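Local atomic coordinates of ESX-1 secretion system protein eccD1 (Mycobacterium tuberculosis, PDB entry 4KV2), a protein that forms part of the ESX-1 type VII secretion system, which delivers virulence factors, among them EsxA and EsxB, to host cells during infection. Residues 8-20 and 38-51. Numbering follows the deposited sequence.
Sequences VTILTGRRMTDLV and LSEVLEDTPADVLG
Largely apolar helix-on-sheet packing, with L38 set against I10, T17 and L19 and L42 against T12 and T17, joins the N-terminal beta-hairpin of this ubiquitin-like domain to the end of helix 31-41; the chain that leaves the helix then docks on the hairpin's turn. L38 forks between the two strands: its CD1 lies 4.1 Å from CG1 of I10, while CD2 passes alongside T17 and lies 3.8 Å from CG2 of that threonine. Beyond the hairpin, L38 also touches L90 and F55, and M3 of the second subunit packs on T17 and L19, so the contact borders the dimer interface. L42, one turn further on than L38, sends CD1 tip to tip against T12, and its CD2 lies against the folded arm of R15. That arginine bends at chi2 and chi3 (63° and 71°), which brings its guanidinium over to L42 and T45; CG2 of T45 lies over one face. L50 runs side by side with T12, CD2 being 3.7 Å from CG2 of the threonine. At the type II' turn T12-R15, G13 has positive phi and its CA comes 3.6 Å from O of V49. R14 folds back along residues 48 and 49, CA of V49 lying over one face of its guanidinium, offset toward the rim, and forms a long salt bridge from NH2 to OD2 of D48 (3.6 Å), the two planes 82° apart. The backbone tie is firmer: in the one hydrogen bond between the two segments, N of R14 donates to O of V49 at 2.8 Å.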
ATOM      1  N   VAL A   8     -10.146   6.516   0.092  1.00 17.59           N
ATOM      2  CA  VAL A   8     -11.232   5.677   0.558  1.00 17.16           C
ATOM      3  C   VAL A   8     -11.195   5.615   2.067  1.00 16.90           C
ATOM      4  O   VAL A   8     -10.159   5.892   2.680  1.00 17.28           O
ATOM      5  CB  VAL A   8     -11.209   4.243  -0.039  1.00 17.05           C
ATOM      6  CG1 VAL A   8     -11.205   4.303  -1.563  1.00 17.84           C
ATOM      7  CG2 VAL A   8     -10.040   3.452   0.495  1.00 16.89           C
ATOM      8  N   THR A   9     -12.338   5.307   2.663  1.00 16.75           N
ATOM      9  CA  THR A   9     -12.420   5.121   4.094  1.00 16.88           C
ATOM     10  C   THR A   9     -12.863   3.673   4.294  1.00 16.36           C
ATOM     11  O   THR A   9     -13.881   3.260   3.746  1.00 16.87           O
ATOM     12  CB  THR A   9     -13.450   6.064   4.702  1.00 18.56           C
ATOM     13  OG1 THR A   9     -13.055   7.438   4.505  1.00 19.93           O
ATOM     14  CG2 THR A   9     -13.622   5.783   6.179  1.00 19.34           C
ATOM     15  N   ILE A  10     -12.106   2.924   5.078  1.00 16.15           N
ATOM     16  CA  ILE A  10     -12.458   1.561   5.427  1.00 16.43           C
ATOM     17  C   ILE A  10     -13.233   1.541   6.738  1.00 17.40           C
ATOM     18  O   ILE A  10     -12.743   2.045   7.759  1.00 17.85           O
ATOM     19  CB  ILE A  10     -11.198   0.672   5.627  1.00 16.69           C
ATOM     20  CG1 ILE A  10     -10.307   0.718   4.388  1.00 16.62           C
ATOM     21  CG2 ILE A  10     -11.606  -0.765   5.982  1.00 17.71           C
ATOM     22  CD1 ILE A  10     -11.002   0.394   3.072  1.00 16.76           C
ATOM     23  N   LEU A  11     -14.424   0.959   6.706  1.00 18.26           N
ATOM     24  CA  LEU A  11     -15.224   0.700   7.909  1.00 19.91           C
ATOM     25  C   LEU A  11     -14.913  -0.679   8.505  1.00 20.60           C
ATOM     26  O   LEU A  11     -15.085  -1.677   7.840  1.00 21.14           O
ATOM     27  CB  LEU A  11     -16.712   0.747   7.546  1.00 21.74           C
ATOM     28  CG  LEU A  11     -17.750   0.632   8.677  1.00 24.01           C
ATOM     29  CD1 LEU A  11     -17.551   1.702   9.756  1.00 24.70           C
ATOM     30  CD2 LEU A  11     -19.127   0.751   8.056  1.00 26.44           C
ATOM     31  N   THR A  12     -14.493  -0.716   9.762  1.00 21.34           N
ATOM     32  CA  THR A  12     -14.251  -1.940  10.508  1.00 23.00           C
ATOM     33  C   THR A  12     -15.062  -1.814  11.797  1.00 24.93           C
ATOM     34  O   THR A  12     -14.641  -1.164  12.753  1.00 25.64           O
ATOM     35  CB  THR A  12     -12.760  -2.148  10.831  1.00 23.33           C
ATOM     36  OG1 THR A  12     -11.970  -2.019   9.643  1.00 22.21           O
ATOM     37  CG2 THR A  12     -12.530  -3.520  11.389  1.00 25.47           C
ATOM     38  N   GLY A  13     -16.249  -2.424  11.802  1.00 26.78           N
ATOM     39  CA  GLY A  13     -17.205  -2.278  12.899  1.00 29.18           C
ATOM     40  C   GLY A  13     -17.637  -0.830  12.962  1.00 29.72           C
ATOM     41  O   GLY A  13     -18.308  -0.341  12.051  1.00 30.21           O
ATOM     42  N   ARG A  14     -17.215  -0.133  14.010  1.00 31.03           N
ATOM     43  CA  ARG A  14     -17.579   1.267  14.202  1.00 32.43           C
ATOM     44  C   ARG A  14     -16.468   2.192  13.795  1.00 30.95           C
ATOM     45  O   ARG A  14     -16.662   3.392  13.773  1.00 32.01           O
ATOM     46  CB  ARG A  14     -17.846   1.555  15.668  1.00 36.24           C
ATOM     47  CG  ARG A  14     -18.986   0.772  16.236  1.00 39.15           C
ATOM     48  CD  ARG A  14     -19.656   1.529  17.367  1.00 43.62           C
ATOM     49  NE  ARG A  14     -19.171   1.125  18.680  1.00 46.71           N
ATOM     50  CZ  ARG A  14     -19.435  -0.051  19.254  1.00 48.41           C
ATOM     51  NH1 ARG A  14     -20.158  -0.967  18.610  1.00 48.38           N
ATOM     52  NH2 ARG A  14     -18.970  -0.320  20.476  1.00 50.84           N
ATOM     53  N   ARG A  15     -15.293   1.630  13.539  1.00 28.90           N
ATOM     54  CA  ARG A  15     -14.111   2.423  13.280  1.00 28.41           C
ATOM     55  C   ARG A  15     -13.983   2.715  11.806  1.00 25.96           C
ATOM     56  O   ARG A  15     -14.125   1.828  10.975  1.00 24.15           O
ATOM     57  CB  ARG A  15     -12.858   1.697  13.747  1.00 28.99           C
ATOM     58  CG  ARG A  15     -11.568   2.449  13.410  1.00 29.63           C
ATOM     59  CD  ARG A  15     -11.498   3.790  14.114  1.00 32.55           C
ATOM     60  NE  ARG A  15     -11.281   3.619  15.545  1.00 36.25           N
ATOM     61  CZ  ARG A  15     -10.088   3.516  16.135  1.00 39.04           C
ATOM     62  NH1 ARG A  15      -8.958   3.562  15.431  1.00 38.90           N
ATOM     63  NH2 ARG A  15     -10.025   3.350  17.453  1.00 42.55           N
ATOM     64  N   MET A  16     -13.678   3.962  11.486  1.00 25.48           N
ATOM     65  CA  MET A  16     -13.314   4.318  10.140  1.00 24.62           C
ATOM     66  C   MET A  16     -11.814   4.569  10.072  1.00 22.80           C
ATOM     67  O   MET A  16     -11.238   5.188  10.965  1.00 22.75           O
ATOM     68  CB  MET A  16     -14.061   5.565   9.719  1.00 27.03           C
ATOM     69  CG  MET A  16     -15.546   5.341   9.515  1.00 30.31           C
ATOM     70  SD  MET A  16     -16.294   6.945   9.196  1.00 35.80           S
ATOM     71  CE  MET A  16     -17.962   6.355   8.900  1.00 38.65           C
ATOM     72  N   THR A  17     -11.206   4.119   8.989  1.00 20.77           N
ATOM     73  CA  THR A  17      -9.819   4.385   8.728  1.00 20.17           C
ATOM     74  C   THR A  17      -9.632   4.932   7.304  1.00 19.05           C
ATOM     75  O   THR A  17      -9.899   4.235   6.322  1.00 18.71           O
ATOM     76  CB  THR A  17      -8.961   3.118   8.919  1.00 20.50           C
ATOM     77  OG1 THR A  17      -9.227   2.542  10.219  1.00 22.00           O
ATOM     78  CG2 THR A  17      -7.506   3.453   8.821  1.00 21.08           C
ATOM     79  N   ASP A  18      -9.121   6.157   7.187  1.00 19.25           N
ATOM     80  CA  ASP A  18      -8.924   6.750   5.865  1.00 18.97           C
ATOM     81  C   ASP A  18      -7.646   6.228   5.247  1.00 18.46           C
ATOM     82  O   ASP A  18      -6.605   6.246   5.906  1.00 19.26           O
ATOM     83  CB  ASP A  18      -8.895   8.277   5.931  1.00 20.52           C
ATOM     84  CG  ASP A  18     -10.244   8.878   6.299  1.00 21.98           C
ATOM     85  OD1 ASP A  18     -11.234   8.124   6.473  1.00 21.18           O
ATOM     86  OD2 ASP A  18     -10.314  10.121   6.437  1.00 24.03           O
ATOM     87  N   LEU A  19      -7.729   5.776   3.988  1.00 17.85           N
ATOM     88  CA  LEU A  19      -6.555   5.312   3.215  1.00 17.82           C
ATOM     89  C   LEU A  19      -6.435   6.061   1.895  1.00 18.01           C
ATOM     90  O   LEU A  19      -7.408   6.652   1.419  1.00 18.49           O
ATOM     91  CB  LEU A  19      -6.666   3.819   2.879  1.00 17.40           C
ATOM     92  CG  LEU A  19      -6.892   2.852   4.043  1.00 18.09           C
ATOM     93  CD1 LEU A  19      -7.065   1.458   3.454  1.00 18.85           C
ATOM     94  CD2 LEU A  19      -5.722   2.893   5.031  1.00 19.24           C
ATOM     95  N   VAL A  20      -5.246   6.011   1.316  1.00 18.16           N
ATOM     96  CA  VAL A  20      -4.989   6.495  -0.048  1.00 18.65           C
ATOM     97  C   VAL A  20      -4.488   5.295  -0.845  1.00 18.31           C
ATOM     98  O   VAL A  20      -3.429   4.766  -0.539  1.00 19.03           O
ATOM     99  CB  VAL A  20      -3.932   7.600  -0.073  1.00 20.30           C
ATOM    100  CG1 VAL A  20      -3.698   8.103  -1.496  1.00 21.21           C
ATOM    101  CG2 VAL A  20      -4.333   8.758   0.836  1.00 21.58           C
ATOM    102  N   LEU A  38      -3.790  -2.612   7.906  1.00 17.80           N
ATOM    103  CA  LEU A  38      -4.950  -2.274   8.741  1.00 19.22           C
ATOM    104  C   LEU A  38      -4.933  -3.104  10.020  1.00 19.00           C
ATOM    105  O   LEU A  38      -5.221  -2.589  11.103  1.00 19.91           O
ATOM    106  CB  LEU A  38      -6.256  -2.492   8.002  1.00 20.96           C
ATOM    107  CG  LEU A  38      -6.580  -1.444   6.951  1.00 24.37           C
ATOM    108  CD1 LEU A  38      -7.659  -1.980   6.042  1.00 27.01           C
ATOM    109  CD2 LEU A  38      -7.056  -0.182   7.642  1.00 28.62           C
ATOM    110  N   SER A  39      -4.520  -4.376   9.894  1.00 19.16           N
ATOM    111  CA  SER A  39      -4.359  -5.220  11.075  1.00 21.69           C
ATOM    112  C   SER A  39      -3.394  -4.583  12.095  1.00 22.75           C
ATOM    113  O   SER A  39      -3.635  -4.646  13.302  1.00 24.87           O
ATOM    114  CB  SER A  39      -3.867  -6.640  10.689  1.00 24.09           C
ATOM    115  OG  SER A  39      -3.744  -7.473  11.851  1.00 29.14           O
ATOM    116  N   GLU A  40      -2.297  -3.991  11.626  1.00 23.13           N
ATOM    117  CA  GLU A  40      -1.310  -3.367  12.530  1.00 26.35           C
ATOM    118  C   GLU A  40      -1.909  -2.088  13.111  1.00 26.49           C
ATOM    119  O   GLU A  40      -1.847  -1.830  14.329  1.00 28.59           O
ATOM    120  CB  GLU A  40      -0.016  -3.023  11.783  1.00 28.90           C
ATOM    121  CG  GLU A  40       0.716  -4.213  11.184  1.00 31.26           C
ATOM    122  CD  GLU A  40       1.810  -4.772  12.073  1.00 38.13           C
ATOM    123  OE1 GLU A  40       2.143  -4.152  13.103  1.00 41.49           O
ATOM    124  OE2 GLU A  40       2.368  -5.830  11.706  1.00 42.45           O
ATOM    125  N   VAL A  41      -2.514  -1.292  12.233  1.00 25.57           N
ATOM    126  CA  VAL A  41      -3.096  -0.002  12.643  1.00 28.26           C
ATOM    127  C   VAL A  41      -4.124  -0.214  13.743  1.00 28.34           C
ATOM    128  O   VAL A  41      -4.161   0.547  14.694  1.00 31.10           O
ATOM    129  CB  VAL A  41      -3.721   0.759  11.447  1.00 29.61           C
ATOM    130  CG1 VAL A  41      -4.541   1.955  11.903  1.00 34.24           C
ATOM    131  CG2 VAL A  41      -2.641   1.254  10.513  1.00 32.09           C
ATOM    132  N   LEU A  42      -4.941  -1.259  13.621  1.00 26.73           N
ATOM    133  CA  LEU A  42      -6.048  -1.481  14.542  1.00 28.67           C
ATOM    134  C   LEU A  42      -5.756  -2.560  15.578  1.00 29.92           C
ATOM    135  O   LEU A  42      -6.684  -3.068  16.223  1.00 32.07           O
ATOM    136  CB  LEU A  42      -7.307  -1.832  13.763  1.00 29.39           C
ATOM    137  CG  LEU A  42      -7.810  -0.784  12.777  1.00 31.34           C
ATOM    138  CD1 LEU A  42      -8.951  -1.358  11.952  1.00 33.41           C
ATOM    139  CD2 LEU A  42      -8.262   0.493  13.458  1.00 35.74           C
ATOM    140  N   GLU A  43      -4.474  -2.882  15.779  1.00 30.26           N
ATOM    141  CA  GLU A  43      -4.121  -3.986  16.679  1.00 34.30           C
ATOM    142  C   GLU A  43      -4.499  -3.705  18.134  1.00 37.76           C
ATOM    143  O   GLU A  43      -4.854  -4.634  18.864  1.00 41.68           O
ATOM    144  CB  GLU A  43      -2.641  -4.369  16.568  1.00 36.53           C
ATOM    145  CG  GLU A  43      -1.662  -3.387  17.208  1.00 39.17           C
ATOM    146  CD  GLU A  43      -0.216  -3.716  16.877  1.00 43.28           C
ATOM    147  OE1 GLU A  43       0.003  -4.607  16.041  1.00 43.82           O
ATOM    148  OE2 GLU A  43       0.703  -3.089  17.455  1.00 47.96           O
ATOM    149  N   ASP A  44      -4.435  -2.433  18.540  1.00 48.57           N
ATOM    150  CA  ASP A  44      -4.769  -2.022  19.918  1.00 49.69           C
ATOM    151  C   ASP A  44      -6.218  -1.564  20.096  1.00 49.40           C
ATOM    152  O   ASP A  44      -6.620  -1.196  21.194  1.00 53.74           O
ATOM    153  CB  ASP A  44      -3.839  -0.896  20.378  1.00 53.33           C
ATOM    154  CG  ASP A  44      -2.383  -1.330  20.465  1.00 55.25           C
ATOM    155  OD1 ASP A  44      -2.112  -2.542  20.632  1.00 55.02           O
ATOM    156  OD2 ASP A  44      -1.509  -0.440  20.380  1.00 59.12           O
ATOM    157  N   THR A  45      -7.001  -1.590  19.025  1.00 46.50           N
ATOM    158  CA  THR A  45      -8.403  -1.178  19.089  1.00 46.72           C
ATOM    159  C   THR A  45      -9.265  -2.280  19.750  1.00 48.69           C
ATOM    160  O   THR A  45      -9.177  -3.439  19.357  1.00 48.78           O
ATOM    161  CB  THR A  45      -8.913  -0.847  17.675  1.00 44.73           C
ATOM    162  OG1 THR A  45      -8.208   0.299  17.184  1.00 48.12           O
ATOM    163  CG2 THR A  45     -10.394  -0.543  17.674  1.00 45.09           C
ATOM    164  N   PRO A  46     -10.097  -1.924  20.755  1.00 54.44           N
ATOM    165  CA  PRO A  46     -10.963  -2.954  21.367  1.00 60.82           C
ATOM    166  C   PRO A  46     -11.816  -3.721  20.341  1.00 57.75           C
ATOM    167  O   PRO A  46     -12.196  -3.160  19.306  1.00 51.96           O
ATOM    168  CB  PRO A  46     -11.843  -2.152  22.335  1.00 69.87           C
ATOM    169  CG  PRO A  46     -11.052  -0.928  22.649  1.00 70.61           C
ATOM    170  CD  PRO A  46     -10.243  -0.615  21.421  1.00 59.81           C
ATOM    171  N   ALA A  47     -12.088  -4.993  20.615  1.00 64.45           N
ATOM    172  CA  ALA A  47     -12.797  -5.853  19.662  1.00 64.96           C
ATOM    173  C   ALA A  47     -14.283  -5.484  19.485  1.00 66.07           C
ATOM    174  O   ALA A  47     -14.829  -5.624  18.379  1.00 62.45           O
ATOM    175  CB  ALA A  47     -12.667  -7.316  20.075  1.00 77.00           C
ATOM    176  N   ASP A  48     -14.933  -5.037  20.564  1.00 73.31           N
ATOM    177  CA  ASP A  48     -16.345  -4.627  20.501  1.00 76.60           C
ATOM    178  C   ASP A  48     -16.551  -3.435  19.550  1.00 65.38           C
ATOM    179  O   ASP A  48     -17.606  -3.314  18.920  1.00 64.93           O
ATOM    180  CB  ASP A  48     -16.917  -4.329  21.904  1.00 91.49           C
ATOM    181  CG  ASP A  48     -16.375  -3.038  22.512  1.00 91.14           C
ATOM    182  OD1 ASP A  48     -15.142  -2.849  22.532  1.00 85.42           O
ATOM    183  OD2 ASP A  48     -17.188  -2.216  22.986  1.00 99.71           O
ATOM    184  N   VAL A  49     -15.537  -2.575  19.453  1.00 58.62           N
ATOM    185  CA  VAL A  49     -15.557  -1.428  18.552  1.00 52.33           C
ATOM    186  C   VAL A  49     -15.390  -1.889  17.097  1.00 45.83           C
ATOM    187  O   VAL A  49     -15.963  -1.306  16.182  1.00 44.48           O
ATOM    188  CB  VAL A  49     -14.471  -0.394  18.961  1.00 52.63           C
ATOM    189  CG1 VAL A  49     -14.270   0.681  17.896  1.00 50.22           C
ATOM    190  CG2 VAL A  49     -14.840   0.250  20.289  1.00 63.24           C
ATOM    191  N   LEU A  50     -14.626  -2.956  16.894  1.00 42.27           N
ATOM    192  CA  LEU A  50     -14.444  -3.540  15.561  1.00 37.83           C
ATOM    193  C   LEU A  50     -15.562  -4.491  15.136  1.00 38.69           C
ATOM    194  O   LEU A  50     -15.485  -5.074  14.061  1.00 36.04           O
ATOM    195  CB  LEU A  50     -13.091  -4.268  15.484  1.00 36.78           C
ATOM    196  CG  LEU A  50     -11.882  -3.371  15.774  1.00 37.49           C
ATOM    197  CD1 LEU A  50     -10.599  -4.188  15.726  1.00 38.02           C
ATOM    198  CD2 LEU A  50     -11.827  -2.189  14.805  1.00 34.93           C
ATOM    199  N   GLY A  51     -16.613  -4.624  15.952  1.00 43.56           N
ATOM    200  CA  GLY A  51     -17.715  -5.518  15.639  1.00 46.70           C
ATOM    201  C   GLY A  51     -17.232  -6.932  15.417  1.00 46.62           C
ATOM    202  O   GLY A  51     -17.738  -7.625  14.547  1.00 46.90           O
TER